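Local coordinates for protein hemolysin (Xylella fastidiosa, PDB 2OAI) that probably serves at the cell membrane as a CNNM/CorC-type protein, this chain being its calcium-binding transporter associated domain, at residues A[58-61]-A[62-65]; A[20-23]-A[24-28]. One frame throughout, in Å; residues are numbered along the deposited sequence.

Contact 1. Residues A[58-61]-A[62-65]; sequences FGRI and PHVG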
ATOM      1  N   PHE A  58       1.321   1.558 -18.402  1.00 52.31           N
ATOM      2  CA  PHE A  58       1.476   0.114 -18.553  1.00 53.22           C
ATOM      3  C   PHE A  58       0.721  -0.462 -19.744  1.00 53.74           C
ATOM      4  O   PHE A  58       1.124  -1.500 -20.289  1.00 54.29           O
ATOM      5  CB  PHE A  58       1.101  -0.630 -17.275  1.00 53.45           C
ATOM      6  CG  PHE A  58       2.030  -0.346 -16.126  1.00 53.52           C
ATOM      7  CD1 PHE A  58       3.313  -0.887 -16.102  1.00 54.50           C
ATOM      8  CD2 PHE A  58       1.620   0.465 -15.066  1.00 53.32           C
ATOM      9  CE1 PHE A  58       4.189  -0.612 -15.018  1.00 54.10           C
ATOM     10  CE2 PHE A  58       2.478   0.741 -13.980  1.00 54.66           C
ATOM     11  CZ  PHE A  58       3.769   0.194 -13.970  1.00 53.69           C
ATOM     12  N   GLY A  59      -0.368   0.193 -20.143  1.00 53.41           N
ATOM     13  CA  GLY A  59      -1.213  -0.302 -21.237  1.00 54.01           C
ATOM     14  C   GLY A  59      -1.931  -1.583 -20.853  1.00 53.60           C
ATOM     15  O   GLY A  59      -2.251  -2.395 -21.719  1.00 53.42           O
ATOM     16  N   ARG A  60      -2.137  -1.750 -19.544  1.00 52.90           N
ATOM     17  CA  ARG A  60      -2.823  -2.885 -18.916  1.00 52.20           C
ATOM     18  C   ARG A  60      -2.978  -2.535 -17.437  1.00 52.23           C
ATOM     19  O   ARG A  60      -2.440  -1.524 -16.974  1.00 52.11           O
ATOM     20  CB  ARG A  60      -2.010  -4.194 -19.050  1.00 52.22           C
ATOM     21  CG  ARG A  60      -0.571  -4.053 -18.584  1.00 50.76           C
ATOM     22  CD  ARG A  60       0.294  -5.306 -18.783  1.00 52.19           C
ATOM     23  NE  ARG A  60       1.684  -4.946 -18.519  1.00 51.51           N
ATOM     24  CZ  ARG A  60       2.240  -4.912 -17.306  1.00 51.29           C
ATOM     25  NH1 ARG A  60       3.496  -4.530 -17.175  1.00 51.08           N
ATOM     26  NH2 ARG A  60       1.556  -5.280 -16.232  1.00 50.90           N
ATOM     27  N   ILE A  61      -3.720  -3.354 -16.704  1.00 52.56           N
ATOM     28  CA  ILE A  61      -3.820  -3.200 -15.258  1.00 52.60           C
ATOM     29  C   ILE A  61      -2.559  -3.802 -14.629  1.00 52.40           C
ATOM     30  O   ILE A  61      -2.360  -5.011 -14.679  1.00 52.58           O
ATOM     31  CB  ILE A  61      -5.064  -3.897 -14.677  1.00 52.92           C
ATOM     32  CG1 ILE A  61      -6.335  -3.396 -15.385  1.00 53.33           C
ATOM     33  CG2 ILE A  61      -5.133  -3.633 -13.160  1.00 54.29           C
ATOM     34  CD1 ILE A  61      -7.543  -4.313 -15.245  1.00 54.65           C
ATOM     35  N   PRO A  62      -1.726  -2.955 -14.006  1.00 52.47           N
ATOM     36  CA  PRO A  62      -0.422  -3.427 -13.486  1.00 52.16           C
ATOM     37  C   PRO A  62      -0.560  -4.358 -12.277  1.00 52.46           C
ATOM     38  O   PRO A  62      -1.613  -4.374 -11.637  1.00 53.68           O
ATOM     39  CB  PRO A  62       0.294  -2.132 -13.110  1.00 51.77           C
ATOM     40  CG  PRO A  62      -0.829  -1.203 -12.719  1.00 53.08           C
ATOM     41  CD  PRO A  62      -1.960  -1.528 -13.716  1.00 51.84           C
ATOM     42  N   HIS A  63       0.463  -5.171 -11.996  1.00 50.60           N
ATOM     43  CA  HIS A  63       0.463  -5.986 -10.794  1.00 51.07           C
ATOM     44  C   HIS A  63       0.903  -5.076  -9.644  1.00 49.01           C
ATOM     45  O   HIS A  63       1.694  -4.132  -9.825  1.00 48.53           O
ATOM     46  CB  HIS A  63       1.518  -7.113 -10.848  1.00 50.86           C
ATOM     47  CG  HIS A  63       1.147  -8.286 -11.691  1.00 55.84           C
ATOM     48  ND1 HIS A  63       0.818  -8.182 -13.027  1.00 59.72           N
ATOM     49  CD2 HIS A  63       1.124  -9.611 -11.397  1.00 58.34           C
ATOM     50  CE1 HIS A  63       0.571  -9.389 -13.511  1.00 60.10           C
ATOM     51  NE2 HIS A  63       0.756 -10.276 -12.545  1.00 60.74           N
ATOM     52  N   VAL A  64       0.456  -5.392  -8.436  1.00 48.49           N
ATOM     53  CA  VAL A  64       1.039  -4.740  -7.251  1.00 48.49           C
ATOM     54  C   VAL A  64       2.545  -4.991  -7.261  1.00 48.49           C
ATOM     55  O   VAL A  64       2.992  -6.108  -7.552  1.00 48.85           O
ATOM     56  CB  VAL A  64       0.399  -5.278  -5.935  1.00 48.56           C
ATOM     57  CG1 VAL A  64       1.161  -4.787  -4.708  1.00 47.41           C
ATOM     58  CG2 VAL A  64      -1.099  -4.877  -5.865  1.00 51.04           C
ATOM     59  N   GLY A  65       3.307  -3.942  -6.962  1.00 47.71           N
ATOM     60  CA  GLY A  65       4.755  -4.001  -6.922  1.00 47.44           C
ATOM     61  C   GLY A  65       5.418  -3.490  -8.202  1.00 47.06           C
ATOM     62  O   GLY A  65       6.637  -3.264  -8.210  1.00 47.11           O
TER

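Contact 2. Residues A[20-23]-A[24-28]; sequences FLID and GTLPI. With EDO (1,2-ethanediol), chain E.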
ATOM      1  N   PHE A  20       4.899   9.084   0.143  1.00 45.22           N
ATOM      2  CA  PHE A  20       3.469   9.355   0.187  1.00 45.24           C
ATOM      3  C   PHE A  20       2.728   8.131  -0.252  1.00 45.73           C
ATOM      4  O   PHE A  20       3.100   7.490  -1.249  1.00 46.92           O
ATOM      5  CB  PHE A  20       3.092  10.476  -0.796  1.00 46.38           C
ATOM      6  CG  PHE A  20       3.697  11.838  -0.471  1.00 47.79           C
ATOM      7  CD1 PHE A  20       3.613  12.374   0.805  1.00 51.06           C
ATOM      8  CD2 PHE A  20       4.297  12.589  -1.469  1.00 50.22           C
ATOM      9  CE1 PHE A  20       4.160  13.643   1.082  1.00 50.55           C
ATOM     10  CE2 PHE A  20       4.835  13.865  -1.207  1.00 52.70           C
ATOM     11  CZ  PHE A  20       4.776  14.383   0.059  1.00 51.33           C
ATOM     12  N   LEU A  21       1.643   7.839   0.435  1.00 44.97           N
ATOM     13  CA  LEU A  21       0.685   6.849  -0.029  1.00 44.65           C
ATOM     14  C   LEU A  21      -0.546   7.604  -0.546  1.00 45.84           C
ATOM     15  O   LEU A  21      -1.161   8.420   0.185  1.00 45.20           O
ATOM     16  CB  LEU A  21       0.319   5.902   1.107  1.00 43.97           C
ATOM     17  CG  LEU A  21       1.450   4.898   1.431  1.00 45.93           C
ATOM     18  CD1 LEU A  21       1.251   4.241   2.829  1.00 45.87           C
ATOM     19  CD2 LEU A  21       1.453   3.791   0.336  1.00 45.86           C
ATOM     20  N   ILE A  22      -0.892   7.343  -1.815  1.00 46.23           N
ATOM     21  CA  ILE A  22      -1.856   8.194  -2.533  1.00 46.26           C
ATOM     22  C   ILE A  22      -2.961   7.363  -3.200  1.00 46.49           C
ATOM     23  O   ILE A  22      -2.696   6.322  -3.792  1.00 47.33           O
ATOM     24  CB  ILE A  22      -1.160   9.061  -3.586  1.00 46.28           C
ATOM     25  CG1 ILE A  22      -0.008   9.872  -2.935  1.00 46.60           C
ATOM     26  CG2 ILE A  22      -2.202  10.005  -4.271  1.00 47.04           C
ATOM     27  CD1 ILE A  22       0.666  10.884  -3.881  1.00 47.32           C
ATOM     28  N   ASP A  23      -4.200   7.822  -3.069  1.00 46.14           N
ATOM     29  CA  ASP A  23      -5.366   7.148  -3.680  1.00 46.78           C
ATOM     30  C   ASP A  23      -5.260   7.265  -5.215  1.00 47.07           C
ATOM     31  O   ASP A  23      -4.834   8.315  -5.738  1.00 46.85           O
ATOM     32  CB  ASP A  23      -6.647   7.833  -3.181  1.00 47.30           C
ATOM     33  CG  ASP A  23      -7.874   7.039  -3.503  1.00 48.93           C
ATOM     34  OD1 ASP A  23      -8.289   7.036  -4.676  1.00 54.25           O
ATOM     35  OD2 ASP A  23      -8.429   6.403  -2.584  1.00 50.61           O
ATOM     36  N   GLY A  24      -5.587   6.192  -5.946  1.00 46.72           N
ATOM     37  CA  GLY A  24      -5.562   6.264  -7.414  1.00 46.43           C
ATOM     38  C   GLY A  24      -6.431   7.357  -8.014  1.00 47.25           C
ATOM     39  O   GLY A  24      -6.188   7.789  -9.139  1.00 47.85           O
ATOM     40  N   THR A  25      -7.460   7.815  -7.296  1.00 47.09           N
ATOM     41  CA  THR A  25      -8.342   8.853  -7.852  1.00 46.76           C
ATOM     42  C   THR A  25      -7.801  10.287  -7.759  1.00 47.12           C
ATOM     43  O   THR A  25      -8.465  11.238  -8.219  1.00 46.05           O
ATOM     44  CB  THR A  25      -9.735   8.827  -7.193  1.00 46.90           C
ATOM     45  OG1 THR A  25      -9.590   9.152  -5.806  1.00 48.14           O
ATOM     46  CG2 THR A  25     -10.376   7.466  -7.367  1.00 48.15           C
ATOM     47  N   LEU A  26      -6.614  10.476  -7.190  1.00 46.97           N
ATOM     48  CA  LEU A  26      -6.116  11.849  -7.023  1.00 47.86           C
ATOM     49  C   LEU A  26      -5.954  12.488  -8.419  1.00 48.22           C
ATOM     50  O   LEU A  26      -5.301  11.890  -9.276  1.00 48.73           O
ATOM     51  CB  LEU A  26      -4.776  11.869  -6.264  1.00 47.52           C
ATOM     52  CG  LEU A  26      -4.286  13.293  -5.921  1.00 50.02           C
ATOM     53  CD1 LEU A  26      -5.165  13.898  -4.828  1.00 52.23           C
ATOM     54  CD2 LEU A  26      -2.826  13.293  -5.538  1.00 50.86           C
ATOM     55  N   PRO A  27      -6.544  13.672  -8.657  1.00 49.95           N
ATOM     56  CA  PRO A  27      -6.362  14.243 -10.005  1.00 50.48           C
ATOM     57  C   PRO A  27      -4.887  14.587 -10.265  1.00 51.11           C
ATOM     58  O   PRO A  27      -4.182  14.966  -9.331  1.00 50.69           O
ATOM     59  CB  PRO A  27      -7.208  15.528  -9.988  1.00 51.35           C
ATOM     60  CG  PRO A  27      -8.111  15.400  -8.783  1.00 51.78           C
ATOM     61  CD  PRO A  27      -7.367  14.529  -7.789  1.00 50.17           C
ATOM     62  N   ILE A  28      -4.437  14.461 -11.519  1.00 51.18           N
ATOM     63  CA  ILE A  28      -3.036  14.750 -11.890  1.00 51.92           C
ATOM     64  C   ILE A  28      -2.651  16.209 -11.580  1.00 51.81           C
ATOM     65  O   ILE A  28      -1.516  16.489 -11.195  1.00 51.45           O
ATOM     66  CB  ILE A  28      -2.768  14.415 -13.395  1.00 52.42           C
ATOM     67  CG1 ILE A  28      -2.820  12.904 -13.634  1.00 52.40           C
ATOM     68  CG2 ILE A  28      -1.429  15.031 -13.912  1.00 53.52           C
ATOM     69  CD1 ILE A  28      -1.764  12.056 -12.913  1.00 52.21           C
TER
HETATM   70  C1  EDO E 202      -8.946   4.097  -5.955  1.00 30.83           C
HETATM   71  O1  EDO E 202      -9.430   4.726  -4.792  1.00 34.53           O
HETATM   72  C2  EDO E 202      -8.466   5.013  -7.056  1.00 33.41           C
HETATM   73  O2  EDO E 202      -8.339   4.279  -8.273  1.00 35.44           O

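Contact 1. Residues A[58-61]-A[62-65]
Pro62 CB sits over one face of the Phe58 ring, the central meeting of the loop leaving helix 50-58. Pro62 CB stands 3.8 Å from the centroid of the Phe58 ring and 25° off the ring normal, a CH-pi contact displaced toward the rim; the nearest single carbon to it is Phe58 CD2, at 3.5 Å. The next atom, Pro62 CG, lies outside the rim, 3.8 Å from Phe58 CD2. Pro62 CD turns back to the chain, where Arg60 O approaches to 3.3 Å and Ile61 CG2 packs at 3.8 Å. This methyl is anti to the Ile61 backbone N, beside the carbonyl carbon, which brings it against the peptide that carries the proline; the CG1 branch leads away. The Phe58 and Pro62 side chains cross at about a right angle. Arg60 CG takes the position between backbone N and carbonyl carbon (chi1 52°), and from there an extended chain carries the guanidinium past the proline, NH2 coming 3.9 Å from Pro62 CA. Its polar partner is Glu66, in a salt bridge from Arg60 NH2 to Glu66 OE2, and the same OE2 accepts from His63 N, so Glu66 OE2 joins the Arg60 guanidinium to the His63 backbone. Pro62 is buried while Arg60, Ile61 and His63 are exposed. The loop connects helix 50-58 to strand 67-70: Ile61 and Pro62 rest on Ile55 of that helix, Pro62 and Val64 touch Ile77 just after strand 73-76, and Val64 packs on Val13 of the second subunit.

Contact 2. Residues A[20-23]-A[24-28]
An Asx turn superposed on a type I beta turn takes the chain from strand 20-22 toward helix 28-35, and Asp23 is the first residue of both. Its carbonyl O accepts Leu26 N at 3.2 Å with an N-H...O angle of 165°; the donor sits above the carbonyl plane. Its carboxylate reaches the same turn: CG is anti to the backbone N (chi1 -167°), which brings OD1 to the N-H of Thr25. Thr25 N meets the anti lone pair of Asp23 OD1 at 2.9 Å, and Thr25 OG1, placed by chi1 64° between the backbone N and the carbonyl carbon, donates to OD1 at 2.7 Å from above the carboxylate plane. Backbone and hydroxyl of one residue thus grip a single oxygen and would hold the carboxylate against rotation. Asp23 OD1 also accepts, at 2.6 Å, from O1 of a bound 1,2-ethanediol, probably from the crystallisation liquor, which bonds to Ile85 O as well. Beneath the polar turn, Ile22 CG2 packs on Leu26 CD2 at 3.6 Å, a contact buried against Leu31 of helix 28-35. Leu26 CB, directed back toward the strand, lies 3.8 Å from that same Ile22 CG2. Asp23 is a near neighbour of the calcium site: its side chain is about 4 Å from that of the calcium ligand Asp86 and about 5 Å from a bound calcium ion. An aspartate whose carbonyl closes the beta turn while its carboxylate takes the amide two residues on forms an Asx motif, used here to turn a strand end toward the helix whose N-cap position is Pro27.

Contact 2 comes first along the chain; both belong to the transporter associated domain. Their centres are about 16 Å apart and their nearest atoms about 10 Å, so they do not touch. Residues 20-28 lead from the five-stranded antiparallel sheet to helix 28-35, whereas residues 58-65 link helix 50-58 to strand 67-70, one of the sheet's two edge strands within this chain. Side chains from each touch helix 50-58. Asp23 lies about 5 Å from a calcium ion, whereas contact 1 reaches that region only through Ile61 beside Leu80, about 11 Å from the ion. The two loops thus join both helices to the sheet, and Val64 packing on Leu21 brings them together across the dimer interface.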